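Local atomic coordinates of putative phosphoglycolate phosphatase (Lactobacillus delbrueckii, PDB entry 2HI0), a protein that probably hydrolyses phosphoglycolate, releasing its phosphate, as a member of the haloacid dehalogenase-like hydrolase superfamily. Residues A7-D12 and L129-K135; M11-L16 and L143-F148; C185-S191 and M203-V208; R163-A167 and I193-T197. All coordinates share one frame; numbering follows the deposited sequence.

Contact 1. Residues A7-D12 and L129-K135; sequences AIFDMD and LAVVSNK. With NA (sodium ion), chain C.
Lys135, in the loop that follows strand 129-133, reaches Asp12, just past strand 7-9. Its CB lies 3.9 Å from Asp12 OD2. With CG anti to the backbone N (chi1 179°), the stem runs out to Met11, a selenomethionine, where CD and then CE, at 3.7 Å, pack on SE. Bends at the last two torsions bring NZ to Asp12 OD1, a 2.7 Å salt bridge on the syn lone pair. A lysine suits the place: its aliphatic stem packs on the Met11 side chain while its amino end meets a carboxylate. An alanine in place of Asp12 would probably leave NZ without this charged mate and Thr18 OG1 without its partner. Ser133 OG accepts from Lys135 N in an ST turn and shares a water with Asp10 OD1, Asp12 N and Asp12 OD2. Sodium is bound by Asp10 OD2 (2.1 Å) and Asp12 O (2.5 Å), with Asp190 completing the protein ligands; Asp10 OD1 pairs with Lys165. Behind this site the strands run parallel, with Phe9 N bonded to Ala130 O (2.9 Å). Strand 7-9 lies between 129-133 and 185-189, with helix 115-124 packed on Phe9 and Leu129 and helix 169-178 on Ala130 and Val132.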
# COMPACT_ATOMS: atom_id res chain seq x y z
N ALA A 7 11.55 9.38 6.02
CA ALA A 7 10.28 9.37 5.25
C ALA A 7 10.03 7.91 4.92
O ALA A 7 10.87 7.25 4.31
CB ALA A 7 10.37 10.22 3.94
N ILE A 8 8.88 7.43 5.39
CA ILE A 8 8.47 6.03 5.30
C ILE A 8 7.28 6.00 4.35
O ILE A 8 6.24 6.63 4.63
CB ILE A 8 8.09 5.48 6.67
CG1 ILE A 8 9.21 5.67 7.67
CG2 ILE A 8 7.76 3.98 6.56
CD1 ILE A 8 8.73 5.31 9.13
N PHE A 9 7.43 5.30 3.22
CA PHE A 9 6.46 5.29 2.14
C PHE A 9 5.73 3.94 2.06
O PHE A 9 6.33 2.86 2.18
CB PHE A 9 7.13 5.46 0.78
CG PHE A 9 7.85 6.76 0.60
CD1 PHE A 9 9.11 6.96 1.13
CD2 PHE A 9 7.22 7.82 -0.03
CE1 PHE A 9 9.75 8.16 0.96
CE2 PHE A 9 7.90 9.02 -0.20
CZ PHE A 9 9.14 9.18 0.31
N ASP A 10 4.44 4.02 1.82
CA ASP A 10 3.70 2.87 1.25
C ASP A 10 4.16 2.67 -0.21
O ASP A 10 4.82 3.54 -0.80
CB ASP A 10 2.20 3.14 1.29
CG ASP A 10 1.38 1.90 0.96
OD1 ASP A 10 1.78 0.75 1.24
OD2 ASP A 10 0.31 2.11 0.37
N MSE A 11 3.91 1.50 -0.79
CA MSE A 11 4.34 1.18 -2.14
C MSE A 11 3.20 1.41 -3.16
O MSE A 11 3.32 2.31 -4.01
CB MSE A 11 4.86 -0.26 -2.22
CG MSE A 11 5.17 -0.70 -3.61
SE MSE A 11 6.28 -2.26 -3.62
CE MSE A 11 8.07 -1.55 -3.40
N ASP A 12 2.13 0.60 -3.05
CA ASP A 12 1.01 0.64 -4.01
C ASP A 12 0.34 2.00 -4.04
O ASP A 12 -0.02 2.51 -2.99
CB ASP A 12 -0.07 -0.39 -3.67
CG ASP A 12 0.36 -1.79 -3.89
OD1 ASP A 12 0.65 -2.19 -5.01
OD2 ASP A 12 0.37 -2.55 -2.89
N LEU A 129 15.19 6.96 3.99
CA LEU A 129 14.03 6.55 3.22
C LEU A 129 13.74 5.07 3.46
O LEU A 129 14.61 4.25 3.52
CB LEU A 129 14.21 6.78 1.73
CG LEU A 129 14.67 8.16 1.23
CD1 LEU A 129 14.92 8.07 -0.32
CD2 LEU A 129 13.65 9.28 1.61
N ALA A 130 12.46 4.76 3.61
CA ALA A 130 11.98 3.37 3.85
C ALA A 130 10.67 3.12 3.13
O ALA A 130 9.95 4.05 2.76
CB ALA A 130 11.84 3.09 5.35
N VAL A 131 10.40 1.83 2.90
CA VAL A 131 9.13 1.33 2.37
C VAL A 131 8.57 0.34 3.39
O VAL A 131 9.27 -0.54 3.85
CB VAL A 131 9.29 0.59 1.05
CG1 VAL A 131 7.90 -0.02 0.56
CG2 VAL A 131 9.92 1.46 0.02
N VAL A 132 7.33 0.57 3.77
CA VAL A 132 6.57 -0.36 4.63
C VAL A 132 5.20 -0.49 3.98
O VAL A 132 4.43 0.47 3.88
CB VAL A 132 6.51 0.12 6.09
CG1 VAL A 132 5.62 -0.83 6.92
CG2 VAL A 132 7.91 0.23 6.68
N SER A 133 4.90 -1.70 3.52
CA SER A 133 3.76 -1.96 2.61
C SER A 133 3.01 -3.25 3.03
O SER A 133 3.62 -4.21 3.50
CB SER A 133 4.34 -2.12 1.21
OG SER A 133 3.40 -2.59 0.26
N ASN A 134 1.71 -3.28 2.76
CA ASN A 134 0.89 -4.50 2.93
C ASN A 134 0.97 -5.43 1.73
O ASN A 134 0.41 -6.52 1.79
CB ASN A 134 -0.61 -4.18 3.21
CG ASN A 134 -0.89 -3.92 4.71
OD1 ASN A 134 -0.05 -4.23 5.56
ND2 ASN A 134 -2.04 -3.32 5.01
N LYS A 135 1.74 -5.05 0.71
CA LYS A 135 2.07 -5.98 -0.39
C LYS A 135 2.91 -7.13 0.16
O LYS A 135 3.77 -6.91 1.02
CB LYS A 135 2.83 -5.25 -1.49
CG LYS A 135 3.22 -6.15 -2.66
CD LYS A 135 4.00 -5.36 -3.76
CE LYS A 135 3.24 -4.18 -4.35
NZ LYS A 135 1.91 -4.55 -4.94
NA NA C . -1.32 1.94 -0.94
O HOH W 1 1.69 -0.98 -0.73
O HOH W 2 0.21 -1.02 2.10
O HOH W 3 -0.35 -5.38 -3.04
O HOH W 4 -2.68 1.99 1.39

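Contact 2. Residues M11-L16 and L143-F148; sequences MDGTIL and LVEELF. With NA (sodium ion), chain C.
Leu16 and Met11 meet helix 143-147 through carbon and selenium alone; methyl packing and packing on an aromatic ring make the contact, and backbone bonds shape the loop. This loop after strand 6-9 carries the pattern Asp10-x-Asp12-x-Thr14, consistent with the HAD signature motif. In the first group the selenomethionine Met11 uses its far end: a bend at chi3 (-83°) turns CE to Val144 CG2 at 3.6 Å, and SE lies 4.0 Å from Leu143 CD1. Its long flexible chain suits a loop that must reach across to a helix. The two methyls of Leu16 divide the work, CD1 resting on Leu143 CB and CD2 on Leu147 CD1 at 3.6 Å. In the second group Leu16 and Phe148 run antiparallel alongside each other, with Leu16 CG in the ring plane at the edge and CD2 3.5 Å from Phe148 CE2. Ile15 adds CD1 at 4.0 Å from the same Phe148 CE2; the ring also makes an edge-to-face pair with Phe152. With a glycine instead of Leu16, a gap facing Leu143, Leu147 and Phe148 is likely to open, leaving the ring freer to shift. Within the loop, Met11 O accepts from the backbone N of Thr14, Ile15 and Leu16, pinning a tight turn. Chemically the loop is two-sided: Asp12 O turns to sodium, while the residues facing the helix are joined to it by largely buried, nonpolar surface, without directional bonds.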
# COMPACT_ATOMS: atom_id res chain seq x y z
N MSE A 11 3.91 1.50 -0.79
CA MSE A 11 4.34 1.18 -2.14
C MSE A 11 3.20 1.41 -3.16
O MSE A 11 3.32 2.31 -4.01
CB MSE A 11 4.86 -0.26 -2.22
CG MSE A 11 5.17 -0.70 -3.61
SE MSE A 11 6.28 -2.26 -3.62
CE MSE A 11 8.07 -1.55 -3.40
N ASP A 12 2.13 0.60 -3.05
CA ASP A 12 1.01 0.64 -4.01
C ASP A 12 0.34 2.00 -4.04
O ASP A 12 -0.02 2.51 -2.99
CB ASP A 12 -0.07 -0.39 -3.67
CG ASP A 12 0.36 -1.79 -3.89
OD1 ASP A 12 0.65 -2.19 -5.01
OD2 ASP A 12 0.37 -2.55 -2.89
N GLY A 13 0.24 2.61 -5.22
CA GLY A 13 -0.50 3.89 -5.32
C GLY A 13 0.26 5.09 -4.80
O GLY A 13 -0.26 6.20 -4.79
N THR A 14 1.49 4.89 -4.34
CA THR A 14 2.25 5.91 -3.67
C THR A 14 3.55 6.08 -4.41
O THR A 14 3.79 7.11 -5.04
CB THR A 14 2.45 5.58 -2.16
OG1 THR A 14 1.16 5.38 -1.55
CG2 THR A 14 3.15 6.69 -1.49
N ILE A 15 4.43 5.07 -4.37
CA ILE A 15 5.67 5.17 -5.14
C ILE A 15 5.68 4.37 -6.46
O ILE A 15 6.36 4.73 -7.38
CB ILE A 15 6.91 4.87 -4.30
CG1 ILE A 15 6.95 3.40 -3.82
CG2 ILE A 15 7.02 5.91 -3.13
CD1 ILE A 15 8.26 3.01 -3.04
N LEU A 16 4.86 3.32 -6.51
CA LEU A 16 4.75 2.42 -7.66
C LEU A 16 3.31 2.36 -8.17
O LEU A 16 2.36 2.20 -7.40
CB LEU A 16 5.22 1.00 -7.33
CG LEU A 16 6.75 0.86 -7.21
CD1 LEU A 16 7.09 -0.58 -6.95
CD2 LEU A 16 7.49 1.31 -8.47
N LEU A 143 10.64 -5.70 -6.21
CA LEU A 143 10.38 -4.42 -6.81
C LEU A 143 11.37 -3.34 -6.37
O LEU A 143 11.82 -2.50 -7.17
CB LEU A 143 8.92 -4.04 -6.53
CG LEU A 143 7.87 -4.85 -7.34
CD1 LEU A 143 6.47 -4.57 -6.82
CD2 LEU A 143 7.99 -4.50 -8.87
N VAL A 144 11.72 -3.36 -5.09
CA VAL A 144 12.66 -2.38 -4.57
C VAL A 144 14.01 -2.64 -5.21
O VAL A 144 14.70 -1.69 -5.62
CB VAL A 144 12.77 -2.41 -3.04
CG1 VAL A 144 14.04 -1.67 -2.59
CG2 VAL A 144 11.54 -1.78 -2.44
N GLU A 145 14.40 -3.91 -5.32
CA GLU A 145 15.72 -4.25 -5.87
C GLU A 145 15.82 -3.88 -7.34
O GLU A 145 16.87 -3.42 -7.78
CB GLU A 145 16.03 -5.75 -5.70
CG GLU A 145 17.34 -6.24 -6.37
N GLU A 146 14.74 -4.05 -8.08
CA GLU A 146 14.76 -3.83 -9.51
C GLU A 146 14.53 -2.39 -9.87
O GLU A 146 15.19 -1.88 -10.78
CB GLU A 146 13.73 -4.69 -10.24
CG GLU A 146 14.04 -6.21 -10.16
CD GLU A 146 15.48 -6.57 -10.59
OE1 GLU A 146 15.90 -6.19 -11.72
OE2 GLU A 146 16.20 -7.20 -9.78
N LEU A 147 13.63 -1.71 -9.17
CA LEU A 147 13.24 -0.34 -9.54
C LEU A 147 13.85 0.74 -8.64
O LEU A 147 13.95 1.90 -9.07
CB LEU A 147 11.72 -0.21 -9.58
CG LEU A 147 10.95 -1.18 -10.47
CD1 LEU A 147 9.44 -1.06 -10.31
CD2 LEU A 147 11.34 -1.00 -11.93
N PHE A 148 14.28 0.38 -7.42
CA PHE A 148 14.90 1.37 -6.52
C PHE A 148 16.17 0.87 -5.82
O PHE A 148 16.31 0.99 -4.60
CB PHE A 148 13.90 1.78 -5.44
CG PHE A 148 12.60 2.32 -5.94
CD1 PHE A 148 12.46 3.67 -6.26
CD2 PHE A 148 11.46 1.52 -5.96
CE1 PHE A 148 11.21 4.15 -6.65
CE2 PHE A 148 10.23 2.01 -6.34
CZ PHE A 148 10.11 3.32 -6.69
NA NA C . -1.32 1.94 -0.94
O HOH W 4 -2.68 1.99 1.39

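Contact 3. Residues C185-S191 and M203-V208; sequences CVYIGDS and MDEIAV. With NA (sodium ion), chain C.
Tyr187 and Ile206 help join the two parallel strands of a beta-alpha-beta unit, 185-189 and 204-208, neighbours in the Rossmann-like sheet of the HAD fold and connected by helix 192-200. Backbone bonds come first. Tyr187 N donates to Asp204 O, and Tyr187 O accepts from Ile206 N at 2.9 Å; Gly189 repeats the pattern, its N bonded to Ile206 O and its O to Val208 N at 3.0 Å. Apolar contacts follow. Where Ile188 and Ile206 lie, branched residues suited to extended strands mesh: Val186 CG2 meets Ile206 CD1 at 3.7 Å, and Ile188 CG2 meets Val208 CG1 at 3.7 Å, the latter side chains crossing at about a right angle. Helix 230-238 packs on Ile188 and Ile206. On the face of Tyr187, the selenomethionine Met203 bends back over the strand start, placing CE 3.8 Å from Cys185 CB and SE 4.1 Å from Tyr187 CB. Polar ends form the third group. The ring of Tyr187 leads away from strand 204-208, has Glu205 CG at its edge, and carries OH to Val132 O and Lys165 NZ; Gly189, two residues on, has no side chain to crowd Glu205 OE2 or Asp194. At the strand end Asp190 leans its CB on Val208 CG2, while CG lies between the backbone N and carbonyl carbon (chi1 64°), turning the carboxylate from Val208; OD2 accepts from Phe212 N, and OD1 binds sodium at 2.3 Å.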
# COMPACT_ATOMS: atom_id res chain seq x y z
N CYS A 185 9.77 11.34 12.13
CA CYS A 185 9.37 10.47 11.02
C CYS A 185 8.06 10.98 10.38
O CYS A 185 7.22 11.57 11.05
CB CYS A 185 9.12 9.03 11.50
SG CYS A 185 10.55 8.18 12.07
N VAL A 186 7.90 10.77 9.07
CA VAL A 186 6.61 10.99 8.43
C VAL A 186 6.28 9.75 7.56
O VAL A 186 7.16 9.12 7.00
CB VAL A 186 6.59 12.32 7.61
CG1 VAL A 186 7.61 12.27 6.46
CG2 VAL A 186 5.19 12.65 7.07
N TYR A 187 5.01 9.39 7.55
CA TYR A 187 4.54 8.26 6.76
C TYR A 187 3.78 8.85 5.57
O TYR A 187 3.00 9.78 5.73
CB TYR A 187 3.63 7.34 7.58
CG TYR A 187 3.44 6.00 6.91
CD1 TYR A 187 4.33 4.93 7.09
CD2 TYR A 187 2.44 5.85 5.98
CE1 TYR A 187 4.17 3.74 6.37
CE2 TYR A 187 2.27 4.66 5.28
CZ TYR A 187 3.14 3.62 5.48
OH TYR A 187 2.95 2.45 4.73
N ILE A 188 3.98 8.29 4.40
CA ILE A 188 3.41 8.82 3.14
C ILE A 188 2.61 7.70 2.50
O ILE A 188 3.14 6.63 2.25
CB ILE A 188 4.48 9.28 2.18
CG1 ILE A 188 5.40 10.35 2.82
CG2 ILE A 188 3.82 9.77 0.86
CD1 ILE A 188 6.74 9.77 3.20
N GLY A 189 1.34 7.95 2.20
CA GLY A 189 0.56 6.90 1.53
C GLY A 189 -0.72 7.41 0.88
O GLY A 189 -1.03 8.60 0.98
N ASP A 190 -1.45 6.52 0.21
CA ASP A 190 -2.61 6.91 -0.58
C ASP A 190 -3.97 6.46 -0.02
O ASP A 190 -4.98 6.64 -0.68
CB ASP A 190 -2.46 6.33 -1.99
CG ASP A 190 -2.49 4.79 -1.99
OD1 ASP A 190 -1.94 4.19 -1.04
OD2 ASP A 190 -3.06 4.14 -2.91
N SER A 191 -3.98 5.87 1.17
CA SER A 191 -5.21 5.30 1.69
C SER A 191 -5.46 5.61 3.16
O SER A 191 -4.61 6.14 3.90
CB SER A 191 -5.20 3.79 1.47
OG SER A 191 -4.50 3.13 2.52
N MSE A 203 3.31 9.04 14.57
CA MSE A 203 4.00 9.91 13.62
C MSE A 203 3.04 10.62 12.67
O MSE A 203 1.86 10.25 12.51
CB MSE A 203 5.02 9.11 12.85
CG MSE A 203 4.41 8.11 11.94
SE MSE A 203 5.81 7.11 10.99
CE MSE A 203 6.72 6.29 12.40
N ASP A 204 3.53 11.72 12.10
CA ASP A 204 2.79 12.50 11.12
C ASP A 204 2.59 11.69 9.83
O ASP A 204 3.30 10.72 9.54
CB ASP A 204 3.58 13.79 10.76
CG ASP A 204 3.70 14.78 11.91
OD1 ASP A 204 3.06 14.60 12.95
OD2 ASP A 204 4.45 15.78 11.79
N GLU A 205 1.64 12.16 9.03
CA GLU A 205 1.29 11.52 7.75
C GLU A 205 1.02 12.54 6.64
O GLU A 205 0.46 13.60 6.87
CB GLU A 205 0.06 10.58 7.91
CG GLU A 205 -0.08 9.47 6.87
CD GLU A 205 -1.11 9.72 5.74
OE1 GLU A 205 -1.76 10.80 5.63
OE2 GLU A 205 -1.26 8.75 4.93
N ILE A 206 1.47 12.21 5.44
CA ILE A 206 1.18 12.95 4.24
C ILE A 206 0.44 11.98 3.31
O ILE A 206 0.85 10.79 3.17
CB ILE A 206 2.49 13.45 3.56
CG1 ILE A 206 3.24 14.41 4.47
CG2 ILE A 206 2.20 14.04 2.18
CD1 ILE A 206 4.72 14.62 4.01
N ALA A 207 -0.68 12.46 2.75
CA ALA A 207 -1.48 11.68 1.82
C ALA A 207 -1.23 12.15 0.38
O ALA A 207 -1.07 13.33 0.13
CB ALA A 207 -3.01 11.77 2.17
N VAL A 208 -1.18 11.22 -0.57
CA VAL A 208 -0.99 11.52 -1.99
C VAL A 208 -2.32 11.23 -2.71
O VAL A 208 -3.06 10.34 -2.31
CB VAL A 208 0.22 10.72 -2.59
CG1 VAL A 208 1.44 10.96 -1.69
CG2 VAL A 208 -0.07 9.20 -2.78
NA NA C . -1.32 1.94 -0.94
O HOH W 5 6.14 12.66 13.25
O HOH W 6 -3.17 8.56 3.07
O HOH W 4 -2.68 1.99 1.39

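Contact 4. Residues R163-A167 and I193-T197; sequences RRKPA and IDIQT
Beside the sodium site of this HAD-family protein, the loop before helix 169-178 meets helix 192-200, and Lys165, probably the conserved lysine of this family, meets Asp194 on the helix that follows the metal-binding Asp190. Lys165 NZ bonds Asp194 OD1 at 2.7 Å in a salt bridge, arriving nearly in line with the C-O bond. A single bend at chi3 (62°) curls the otherwise extended chain. Arg164 NH1 holds Lys165 O in its carbonyl plane at 2.9 Å. Closer to the backbone, Lys165 CB lies on Ile193 CG2 at 3.8 Å. The peptide before Pro166 is cis, and the compact ring fits against the helix: CD faces Ile193 CG2, while CG lies 3.5 Å from Gln196 OE1, the two side chains running alongside each other. Thr197 OG1 sits 3.3 Å from Pro166 CA and donates to Ile193 O at 2.7 Å. That carbonyl also takes Thr197 N, from the opposite face of its plane; threonine thus satisfies its hydroxyl within the helix while presenting it to the loop. Two carboxylates, from Asp10 and Asp194, grip one amino group, an arrangement that fixes where the lysine ends and is likely to balance some of the acidic charge beside the sodium.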
# COMPACT_ATOMS: atom_id res chain seq x y z
N ARG A 163 1.81 -8.89 12.17
CA ARG A 163 0.60 -8.11 11.84
C ARG A 163 0.80 -7.09 10.69
O ARG A 163 1.82 -6.38 10.62
CB ARG A 163 0.01 -7.39 13.05
CG ARG A 163 -0.41 -8.32 14.15
CD ARG A 163 -1.11 -7.62 15.24
NE ARG A 163 -0.27 -6.64 15.96
CZ ARG A 163 -0.67 -5.93 17.02
NH1 ARG A 163 -1.92 -6.05 17.45
NH2 ARG A 163 0.13 -5.06 17.60
N ARG A 164 -0.22 -7.04 9.81
CA ARG A 164 -0.24 -6.09 8.74
C ARG A 164 -0.55 -4.70 9.25
O ARG A 164 -1.00 -4.52 10.37
CB ARG A 164 -1.27 -6.54 7.71
CG ARG A 164 -2.71 -6.52 8.28
CD ARG A 164 -3.72 -6.67 7.13
NE ARG A 164 -5.10 -6.78 7.61
CZ ARG A 164 -5.92 -5.77 7.86
NH1 ARG A 164 -5.54 -4.50 7.74
NH2 ARG A 164 -7.16 -6.03 8.24
N LYS A 165 -0.31 -3.72 8.40
CA LYS A 165 -0.75 -2.34 8.65
C LYS A 165 -2.29 -2.44 8.71
O LYS A 165 -2.91 -3.20 7.91
CB LYS A 165 -0.33 -1.39 7.51
CG LYS A 165 1.17 -1.14 7.28
CD LYS A 165 1.44 -0.76 5.81
CE LYS A 165 0.73 0.53 5.44
NZ LYS A 165 0.84 0.84 3.98
N PRO A 166 -2.93 -1.64 9.56
CA PRO A 166 -2.41 -0.54 10.36
C PRO A 166 -1.91 -0.85 11.76
O PRO A 166 -1.66 0.12 12.49
CB PRO A 166 -3.60 0.42 10.40
CG PRO A 166 -4.80 -0.47 10.47
CD PRO A 166 -4.42 -1.71 9.66
N ALA A 167 -1.66 -2.14 12.10
CA ALA A 167 -0.95 -2.43 13.35
C ALA A 167 0.41 -1.75 13.26
O ALA A 167 0.94 -1.59 12.14
CB ALA A 167 -0.76 -3.94 13.58
N ILE A 193 -5.68 3.30 5.38
CA ILE A 193 -4.81 2.39 6.14
C ILE A 193 -3.51 3.12 6.48
O ILE A 193 -2.96 2.91 7.58
CB ILE A 193 -4.53 1.08 5.38
CG1 ILE A 193 -5.85 0.38 5.06
CG2 ILE A 193 -3.49 0.16 6.10
CD1 ILE A 193 -6.68 0.15 6.28
N ASP A 194 -3.01 3.97 5.56
CA ASP A 194 -1.81 4.78 5.79
C ASP A 194 -2.04 5.87 6.86
O ASP A 194 -1.22 6.04 7.76
CB ASP A 194 -1.31 5.34 4.46
CG ASP A 194 -1.06 4.24 3.45
OD1 ASP A 194 -0.52 3.19 3.85
OD2 ASP A 194 -1.56 4.36 2.32
N ILE A 195 -3.19 6.54 6.76
CA ILE A 195 -3.62 7.47 7.80
C ILE A 195 -3.59 6.79 9.19
O ILE A 195 -3.03 7.33 10.15
CB ILE A 195 -5.02 8.06 7.49
CG1 ILE A 195 -4.97 8.88 6.19
CG2 ILE A 195 -5.51 8.96 8.63
CD1 ILE A 195 -6.28 9.26 5.59
N GLN A 196 -4.20 5.61 9.28
CA GLN A 196 -4.25 4.89 10.54
C GLN A 196 -2.88 4.37 11.03
O GLN A 196 -2.55 4.41 12.23
CB GLN A 196 -5.21 3.73 10.39
CG GLN A 196 -6.65 4.17 10.15
CD GLN A 196 -7.53 2.99 9.79
OE1 GLN A 196 -7.33 1.87 10.30
NE2 GLN A 196 -8.51 3.23 8.91
N THR A 197 -2.10 3.86 10.10
CA THR A 197 -0.79 3.34 10.41
C THR A 197 0.07 4.45 11.09
O THR A 197 0.73 4.21 12.12
CB THR A 197 -0.10 2.87 9.14
OG1 THR A 197 -0.81 1.72 8.62
CG2 THR A 197 1.35 2.47 9.43

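In the fold
From the N terminus, contacts 1 and 2 leave one overlapping stretch, 7-16. Contact 1 closes a long loop by placing strand 129-133 beside strand 7-9; contact 2 closes a slightly longer one by bringing in helix 137-147, which follows that strand. Both loops are complete before residue 163, where contact 4 opens. Contacts 4 and 3 then cross, their segments alternating along the chain: contact 4 ties the loop before helix 169-178 to helix 192-200, and contact 3 pairs the strands on either side of that helix. Strands 6-9 and 185-189 are neighbours, joining contacts 1 and 3 in one sheet, while contacts 2 and 4 lie on opposite sides of the chain's centre, about 18 Å apart between centres.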